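Local coordinates for periplasmic binding protein (Veillonella parvula, PDB 4MO9) that probably binds an iron complex or a related metal-containing solute in the periplasm and hands it to an ABC importer, as TroA-like solute-binding proteins do, at residues P271-R275 with L288-F292. Coordinates in Å, arbitrary orientation, origin at the centre of the assembly. Residues are numbered along the deposited sequence.
Sequences PTSMR and LLKAF
In the C-terminal lobe of this TroA-like, two-lobed solute-binding fold, the loop that leaves strand 259-263 folds back over the helix that follows it, 282-295. P271 and T272 have turn-like backbones (phi/psi -64/-22 and -96/5); from S273 to R275 the chain is extended (psi 151, 125 and 122). The helical segment 288-292 keeps helical angles throughout. M274 and L288 set the register, their CA atoms 5.5 Å apart, and the two segments bury 312 Å² between them.

Van der Waals contacts dominate. L288 (mt) points at the loop, its methyls packing on backbone carbonyls and on R275: CD1 lies 3.4 Å from R275 CB and 3.6 Å from S273 O, and CD2 3.9 Å from P271 O, so the loop wraps around the leucine. Selenomethionine M274 (chi1 t, chi2 p, chi3 t) places SE against the start of 288-292, 3.6 Å from L289 N, with apolar contacts to L288 CB (4.0 Å) and L289 CB (3.9 Å). F292 (chi1 -81°) brings CE1 to 4.1 Å from M274 CB, while M274 N meets the ring edge. Beneath, M274 and L289 reach S312 on strand 310-313, and L289 and F292 touch I262 on strand 259-263, joining loop and helix to the lobe's sheet.

Between the two segments no direct hydrogen bond forms; one turn earlier on the helix, S285 OG bonds R275 O. T272 OG1 (chi1 p) bonds E212, S273 OG bonds the carbonyl of K270, and the R275 side chain leads away to the carbonyl of E279. One water spans the gap, donating to both T272 O and L288 O at 2.8 Å each.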
ATOM      1  N   PRO A 271     -20.428   3.065   7.968  1.00 49.23           N
ATOM      2  CA  PRO A 271     -21.173   3.403   6.744  1.00 50.16           C
ATOM      3  C   PRO A 271     -20.928   4.814   6.191  1.00 48.71           C
ATOM      4  O   PRO A 271     -21.143   5.029   4.994  1.00 47.88           O
ATOM      5  CB  PRO A 271     -22.645   3.210   7.143  1.00 50.39           C
ATOM      6  CG  PRO A 271     -22.662   3.241   8.627  1.00 52.31           C
ATOM      7  CD  PRO A 271     -21.326   2.701   9.077  1.00 49.12           C
ATOM      8  N   THR A 272     -20.469   5.746   7.021  1.00 47.58           N
ATOM      9  CA  THR A 272     -20.126   7.077   6.518  1.00 46.22           C
ATOM     10  C   THR A 272     -18.641   7.240   6.193  1.00 43.11           C
ATOM     11  O   THR A 272     -18.200   8.344   5.867  1.00 41.68           O
ATOM     12  CB  THR A 272     -20.488   8.171   7.515  1.00 45.47           C
ATOM     13  OG1 THR A 272     -19.745   7.969   8.724  1.00 42.00           O
ATOM     14  CG2 THR A 272     -21.983   8.159   7.805  1.00 48.72           C
ATOM     15  N   SER A 273     -17.863   6.162   6.293  1.00 39.83           N
ATOM     16  CA  SER A 273     -16.442   6.255   5.979  1.00 37.34           C
ATOM     17  C   SER A 273     -16.253   6.528   4.482  1.00 38.04           C
ATOM     18  O   SER A 273     -17.109   6.166   3.662  1.00 38.61           O
ATOM     19  CB  SER A 273     -15.682   4.992   6.414  1.00 38.57           C
ATOM     20  OG  SER A 273     -16.124   3.823   5.734  1.00 38.47           O
HETATM   21  N   MSE A 274     -15.164   7.200   4.126  1.00 36.53           N
HETATM   22  CA  MSE A 274     -14.844   7.399   2.717  1.00 34.16           C
HETATM   23  C   MSE A 274     -14.613   6.047   2.059  1.00 34.47           C
HETATM   24  O   MSE A 274     -13.770   5.268   2.517  1.00 34.31           O
HETATM   25  CB  MSE A 274     -13.586   8.244   2.573  1.00 33.69           C
HETATM   26  CG  MSE A 274     -13.198   8.494   1.131  1.00 33.41           C
HETATM   27 SE   MSE A 274     -14.643   9.417   0.198  0.83 43.25          SE
HETATM   28  CE  MSE A 274     -13.949   9.037  -1.599  1.00 40.77           C
ATOM     29  N   ARG A 275     -15.352   5.781   0.983  1.00 36.20           N
ATOM     30  CA  ARG A 275     -15.310   4.490   0.297  1.00 37.05           C
ATOM     31  C   ARG A 275     -14.548   4.549  -1.032  1.00 37.18           C
ATOM     32  O   ARG A 275     -14.902   5.319  -1.936  1.00 35.13           O
ATOM     33  CB  ARG A 275     -16.734   3.963   0.056  1.00 36.11           C
ATOM     34  CG  ARG A 275     -16.807   2.658  -0.737  1.00 36.27           C
ATOM     35  CD  ARG A 275     -16.222   1.461   0.040  1.00 34.30           C
ATOM     36  NE  ARG A 275     -17.090   1.068   1.150  1.00 37.39           N
ATOM     37  CZ  ARG A 275     -18.098   0.207   1.035  1.00 43.36           C
ATOM     38  NH1 ARG A 275     -18.361  -0.354  -0.142  1.00 42.42           N
ATOM     39  NH2 ARG A 275     -18.857  -0.087   2.089  1.00 46.01           N
ATOM     40  N   LEU A 288     -19.845  10.656  -0.345  1.00 39.70           N
ATOM     41  CA  LEU A 288     -19.133  10.401   0.903  1.00 41.25           C
ATOM     42  C   LEU A 288     -18.056  11.464   1.168  1.00 40.32           C
ATOM     43  O   LEU A 288     -17.911  11.935   2.302  1.00 41.41           O
ATOM     44  CB  LEU A 288     -18.531   8.988   0.913  1.00 37.25           C
ATOM     45  CG  LEU A 288     -19.555   7.844   0.982  1.00 39.76           C
ATOM     46  CD1 LEU A 288     -18.901   6.543   0.545  1.00 39.12           C
ATOM     47  CD2 LEU A 288     -20.136   7.688   2.378  1.00 38.69           C
ATOM     48  N   LEU A 289     -17.317  11.845   0.126  1.00 37.62           N
ATOM     49  CA  LEU A 289     -16.297  12.888   0.249  1.00 37.73           C
ATOM     50  C   LEU A 289     -16.943  14.235   0.565  1.00 40.76           C
ATOM     51  O   LEU A 289     -16.531  14.931   1.501  1.00 41.08           O
ATOM     52  CB  LEU A 289     -15.471  12.984  -1.037  1.00 35.27           C
ATOM     53  CG  LEU A 289     -14.196  13.826  -0.953  1.00 36.70           C
ATOM     54  CD1 LEU A 289     -13.401  13.436   0.283  1.00 35.77           C
ATOM     55  CD2 LEU A 289     -13.304  13.625  -2.189  1.00 37.23           C
ATOM     56  N   LYS A 290     -17.968  14.598  -0.201  1.00 42.10           N
ATOM     57  CA  LYS A 290     -18.653  15.869   0.025  1.00 44.23           C
ATOM     58  C   LYS A 290     -19.203  15.989   1.450  1.00 45.49           C
ATOM     59  O   LYS A 290     -19.174  17.066   2.045  1.00 46.56           O
ATOM     60  CB  LYS A 290     -19.768  16.082  -1.006  1.00 46.71           C
ATOM     61  CG  LYS A 290     -20.671  17.268  -0.699  1.00 47.92           C
ATOM     62  CD  LYS A 290     -21.676  17.521  -1.816  1.00 51.09           C
ATOM     63  CE  LYS A 290     -22.508  18.755  -1.515  1.00 55.23           C
ATOM     64  NZ  LYS A 290     -23.484  19.046  -2.599  1.00 57.57           N
ATOM     65  N   ALA A 291     -19.682  14.877   2.004  1.00 44.65           N
ATOM     66  CA  ALA A 291     -20.239  14.897   3.356  1.00 45.40           C
ATOM     67  C   ALA A 291     -19.227  15.345   4.417  1.00 44.12           C
ATOM     68  O   ALA A 291     -19.609  15.989   5.402  1.00 45.49           O
ATOM     69  CB  ALA A 291     -20.840  13.540   3.716  1.00 45.94           C
ATOM     70  N   PHE A 292     -17.954  14.991   4.225  1.00 42.59           N
ATOM     71  CA  PHE A 292     -16.886  15.480   5.095  1.00 42.19           C
ATOM     72  C   PHE A 292     -16.882  17.007   5.168  1.00 45.06           C
ATOM     73  O   PHE A 292     -16.729  17.582   6.245  1.00 47.26           O
ATOM     74  CB  PHE A 292     -15.522  14.982   4.615  1.00 43.01           C
ATOM     75  CG  PHE A 292     -15.201  13.578   5.045  1.00 39.00           C
ATOM     76  CD1 PHE A 292     -15.693  12.489   4.334  1.00 37.46           C
ATOM     77  CD2 PHE A 292     -14.412  13.344   6.167  1.00 39.37           C
ATOM     78  CE1 PHE A 292     -15.408  11.195   4.729  1.00 39.26           C
ATOM     79  CE2 PHE A 292     -14.117  12.046   6.568  1.00 40.10           C
ATOM     80  CZ  PHE A 292     -14.618  10.970   5.849  1.00 38.42           C
TER
HETATM   81  O   HOH W   1     -19.189  10.584   4.430  1.00 32.68           O